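Local coordinates for putative lipoprotein (Bacteroides ovatus, PDB 3OQQ) that is of unknown function but is probably an extracellular lipoprotein that binds calcium ions, at residues A[406-409]-A[410-413]; A[412-415]-A[416-420]. All coordinates share one frame; numbering follows the deposited sequence.

Overall arrangement
Contacts 1 and 2 follow each other along the chain and describe one short helix, 408-413, from its start to its exit. Contact 1 (406-409 with 410-413) holds the entry and the body of the helix; contact 2 (412-415 with 416-420) holds the turn that ends it and the loop leading toward strand 431-432. Their centres lie about 6 Å apart, they share Val-412 and Asp-413, and a probable hydrogen bond between Trp-411 O and Gly-416 N, 2.8 Å apart, joins them directly. Both belong to the DUF4842 part of the protein, with centres about 23 and 22 Å from the centre of the chain; the helix has a buried aromatic flank, and its exit lies at the surface.

Contact 1. Residues A[406-409]-A[410-413]; sequences PDFT and KWVD
The extended chain of Lys-410 runs back toward the Asp-407 carboxylate, crossing it obliquely, and Lys-410 NZ lies 3.8 Å from Asp-407 OD1, a long salt bridge; the other carboxylate oxygen of Asp-407, OD2, is hydrogen-bonded to Asn-425 ND2. Trp-411 N then donates to Asp-407 O, the first of three successive i to i+4 bonds that define the helix. With CG anti to the backbone N (chi1 176°), the indole swings to the same flank as the Phe-408 ring, where Trp-411 CZ3 meets Phe-408 CE1 at 3.8 Å in an oblique aromatic pair. Val-412 adds the second bond, N to Phe-408 O (2.9 Å), and lays CG2 over one face of the phenylalanine, 3.7 Å from the ring centroid and 16° off its normal, a CH-pi contact. Without the Phe-408 ring, an alanine here is likely to leave the Val-412 methyl and the indole edge facing a gap. Asp-413 closes the series, its N 2.7 Å from Thr-409 O, while a water bridges its OD2 and Thr-409 OG1 on the polar flank. The apolar flank faces inward: Phe-408 meets Phe-401 of helix 401-404 and Trp-422 edge-to-face, and Trp-411 sets its ring edge-to-face with Phe-91, which precedes strand 96-104.

Contact 2. Residues A[412-415]-A[416-420]; sequences VDSK and GVSNQ
Ser-414 chi1 of 70° sets OG between its own backbone N and carbonyl carbon, so that the hydroxyl oxygen faces the amides of Val-417 and Ser-418. Ser-418 N donates to Ser-414 OG at 3.0 Å with an N-H...O angle of 158°, the straighter of the two approaches. Val-417 N also points at OG, but at 129° that bond is weak, and its other bond, to Ser-414 O at 3.3 Å, is weak as well. One side chain thus receives two consecutive amides just past the helix. The backbone explains why they arrive there: Lys-415 is the first residue off the helix, and its positive phi closes a Schellman motif, whose two bonds back run from Lys-415 N to Val-412 O and from Gly-416 N to the helix. Gly-416 also has positive phi, where a side chain would clash with Lys-415 O. Val-417 packs against the same turn, its CG2 3.2 Å from Ser-414 O. Farther along, Gln-420 folds back, and NE2 donates to Gly-416 O at 2.9 Å, lying in that carbonyl's plane although the acceptor is tilted from the amide plane of the glutamine; a weak second bond reaches Val-417 O. The Ser-414 hydroxyl joins the last helical turn to the first amides of the loop: its one proton can serve Lys-410 O or Trp-411 O, or be shared between them, while the oxygen accepts from the loop amides.

Contact 1. Residues A[406-409]-A[410-413]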
loop_
_atom_site.group_PDB
_atom_site.type_symbol
_atom_site.label_atom_id
_atom_site.label_comp_id
_atom_site.label_asym_id
_atom_site.label_seq_id
_atom_site.Cartn_x
_atom_site.Cartn_y
_atom_site.Cartn_z
ATOM N N PRO A 406 -18.323 10.106 10.124
ATOM C CA PRO A 406 -19.799 9.951 10.197
ATOM C C PRO A 406 -20.483 9.372 8.953
ATOM O O PRO A 406 -21.637 8.972 9.049
ATOM C CB PRO A 406 -20.304 11.383 10.460
ATOM C CG PRO A 406 -19.118 12.112 11.024
ATOM C CD PRO A 406 -17.925 11.517 10.333
ATOM N N ASP A 407 -19.822 9.366 7.788
ATOM C CA ASP A 407 -20.420 8.783 6.579
ATOM C C ASP A 407 -19.954 7.335 6.320
ATOM O O ASP A 407 -20.381 6.727 5.329
ATOM C CB ASP A 407 -20.114 9.659 5.377
ATOM C CG ASP A 407 -20.818 10.996 5.467
ATOM O OD1 ASP A 407 -21.879 11.064 6.123
ATOM O OD2 ASP A 407 -20.317 11.960 4.879
ATOM N N PHE A 408 -19.078 6.785 7.199
ATOM C CA PHE A 408 -18.535 5.424 7.053
ATOM C C PHE A 408 -19.643 4.362 6.984
ATOM O O PHE A 408 -19.652 3.589 6.026
ATOM C CB PHE A 408 -17.549 5.072 8.187
ATOM C CG PHE A 408 -16.883 3.708 8.087
ATOM C CD1 PHE A 408 -15.989 3.421 7.059
ATOM C CD2 PHE A 408 -17.138 2.719 9.031
ATOM C CE1 PHE A 408 -15.367 2.172 6.977
ATOM C CE2 PHE A 408 -16.495 1.482 8.959
ATOM C CZ PHE A 408 -15.604 1.220 7.942
ATOM N N THR A 409 -20.557 4.310 7.986
ATOM C CA THR A 409 -21.595 3.247 7.998
ATOM C C THR A 409 -22.525 3.369 6.795
ATOM O O THR A 409 -22.975 2.338 6.290
ATOM C CB THR A 409 -22.380 3.168 9.311
ATOM O OG1 THR A 409 -23.184 4.332 9.420
ATOM C CG2 THR A 409 -21.460 3.031 10.535
ATOM N N LYS A 410 -22.742 4.599 6.293
ATOM C CA LYS A 410 -23.566 4.825 5.090
ATOM C C LYS A 410 -22.957 4.092 3.887
ATOM O O LYS A 410 -23.677 3.453 3.133
ATOM C CB LYS A 410 -23.734 6.321 4.788
ATOM C CG LYS A 410 -24.790 6.998 5.647
ATOM C CD LYS A 410 -24.787 8.509 5.422
ATOM C CE LYS A 410 -25.786 9.207 6.304
ATOM N NZ LYS A 410 -25.619 10.687 6.265
ATOM N N TRP A 411 -21.637 4.177 3.734
ATOM C CA TRP A 411 -20.880 3.488 2.696
ATOM C C TRP A 411 -20.890 1.971 2.952
ATOM O O TRP A 411 -21.163 1.189 2.025
ATOM C CB TRP A 411 -19.457 4.022 2.676
ATOM C CG TRP A 411 -18.530 3.330 1.719
ATOM C CD1 TRP A 411 -18.466 3.512 0.368
ATOM C CD2 TRP A 411 -17.414 2.498 2.066
ATOM N NE1 TRP A 411 -17.427 2.788 -0.159
ATOM C CE2 TRP A 411 -16.752 2.165 0.864
ATOM C CE3 TRP A 411 -16.882 2.037 3.287
ATOM C CZ2 TRP A 411 -15.593 1.376 0.841
ATOM C CZ3 TRP A 411 -15.723 1.277 3.264
ATOM C CH2 TRP A 411 -15.095 0.946 2.051
ATOM N N VAL A 412 -20.591 1.556 4.206
ATOM C CA VAL A 412 -20.578 0.133 4.572
ATOM C C VAL A 412 -21.940 -0.492 4.255
ATOM O O VAL A 412 -22.007 -1.442 3.470
ATOM C CB VAL A 412 -20.169 -0.137 6.053
ATOM C CG1 VAL A 412 -20.368 -1.624 6.417
ATOM C CG2 VAL A 412 -18.709 0.271 6.307
ATOM N N ASP A 413 -23.013 0.053 4.845
ATOM C CA ASP A 413 -24.358 -0.518 4.773
ATOM C C ASP A 413 -24.984 -0.431 3.391
ATOM O O ASP A 413 -25.835 -1.256 3.084
ATOM C CB ASP A 413 -25.248 0.077 5.872
ATOM C CG ASP A 413 -24.759 -0.406 7.239
ATOM O OD1 ASP A 413 -24.627 -1.639 7.423
ATOM O OD2 ASP A 413 -24.496 0.441 8.113
HETATM O O HOH W 1 -25.538 2.883 8.153
#

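Contact 2. Residues A[412-415]-A[416-420]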
loop_
_atom_site.group_PDB
_atom_site.type_symbol
_atom_site.label_atom_id
_atom_site.label_comp_id
_atom_site.label_asym_id
_atom_site.label_seq_id
_atom_site.Cartn_x
_atom_site.Cartn_y
_atom_site.Cartn_z
ATOM N N VAL A 412 -20.591 1.556 4.206
ATOM C CA VAL A 412 -20.578 0.133 4.572
ATOM C C VAL A 412 -21.940 -0.492 4.255
ATOM O O VAL A 412 -22.007 -1.442 3.470
ATOM C CB VAL A 412 -20.169 -0.137 6.053
ATOM C CG1 VAL A 412 -20.368 -1.624 6.417
ATOM C CG2 VAL A 412 -18.709 0.271 6.307
ATOM N N ASP A 413 -23.013 0.053 4.845
ATOM C CA ASP A 413 -24.358 -0.518 4.773
ATOM C C ASP A 413 -24.984 -0.431 3.391
ATOM O O ASP A 413 -25.835 -1.256 3.084
ATOM C CB ASP A 413 -25.248 0.077 5.872
ATOM C CG ASP A 413 -24.759 -0.406 7.239
ATOM O OD1 ASP A 413 -24.627 -1.639 7.423
ATOM O OD2 ASP A 413 -24.496 0.441 8.113
ATOM N N SER A 414 -24.530 0.507 2.532
ATOM C CA SER A 414 -24.986 0.556 1.143
ATOM C C SER A 414 -24.075 -0.324 0.269
ATOM O O SER A 414 -24.251 -0.390 -0.945
ATOM C CB SER A 414 -25.002 1.984 0.618
ATOM O OG SER A 414 -23.657 2.400 0.471
ATOM N N LYS A 415 -23.084 -0.978 0.890
ATOM C CA LYS A 415 -22.096 -1.825 0.231
ATOM C C LYS A 415 -21.357 -1.053 -0.866
ATOM O O LYS A 415 -21.211 -1.535 -1.991
ATOM C CB LYS A 415 -22.729 -3.121 -0.303
ATOM C CG LYS A 415 -23.103 -4.067 0.824
ATOM C CD LYS A 415 -23.497 -5.438 0.303
ATOM C CE LYS A 415 -24.343 -6.147 1.322
ATOM N NZ LYS A 415 -23.495 -6.683 2.418
ATOM N N GLY A 416 -20.891 0.139 -0.503
ATOM C CA GLY A 416 -20.086 1.001 -1.359
ATOM C C GLY A 416 -20.824 1.757 -2.437
ATOM O O GLY A 416 -20.198 2.332 -3.329
ATOM N N VAL A 417 -22.147 1.781 -2.367
ATOM C CA VAL A 417 -22.958 2.442 -3.390
ATOM C C VAL A 417 -23.052 3.946 -3.072
ATOM O O VAL A 417 -23.046 4.771 -3.991
ATOM C CB VAL A 417 -24.338 1.741 -3.521
ATOM C CG1 VAL A 417 -25.315 2.549 -4.376
ATOM C CG2 VAL A 417 -24.165 0.332 -4.103
ATOM N N SER A 418 -23.106 4.294 -1.779
ATOM C CA SER A 418 -23.233 5.687 -1.360
ATOM C C SER A 418 -22.035 6.134 -0.584
ATOM O O SER A 418 -21.295 5.294 -0.058
ATOM C CB SER A 418 -24.475 5.861 -0.494
ATOM O OG SER A 418 -25.612 5.668 -1.306
ATOM N N ASN A 419 -21.837 7.461 -0.520
ATOM C CA ASN A 419 -20.771 8.092 0.262
ATOM C C ASN A 419 -19.423 7.450 -0.017
ATOM O O ASN A 419 -18.727 7.041 0.916
ATOM C CB ASN A 419 -21.113 7.996 1.756
ATOM C CG ASN A 419 -22.412 8.669 2.078
ATOM O OD1 ASN A 419 -23.494 8.079 2.002
ATOM N ND2 ASN A 419 -22.326 9.936 2.384
ATOM N N GLN A 420 -19.073 7.326 -1.314
ATOM C CA GLN A 420 -17.821 6.710 -1.755
ATOM C C GLN A 420 -16.633 7.522 -1.306
ATOM O O GLN A 420 -15.560 6.970 -1.132
ATOM C CB GLN A 420 -17.829 6.509 -3.266
ATOM C CG GLN A 420 -18.636 5.258 -3.634
ATOM C CD GLN A 420 -19.020 5.137 -5.077
ATOM O OE1 GLN A 420 -18.368 5.655 -5.980
ATOM N NE2 GLN A 420 -20.089 4.405 -5.325
#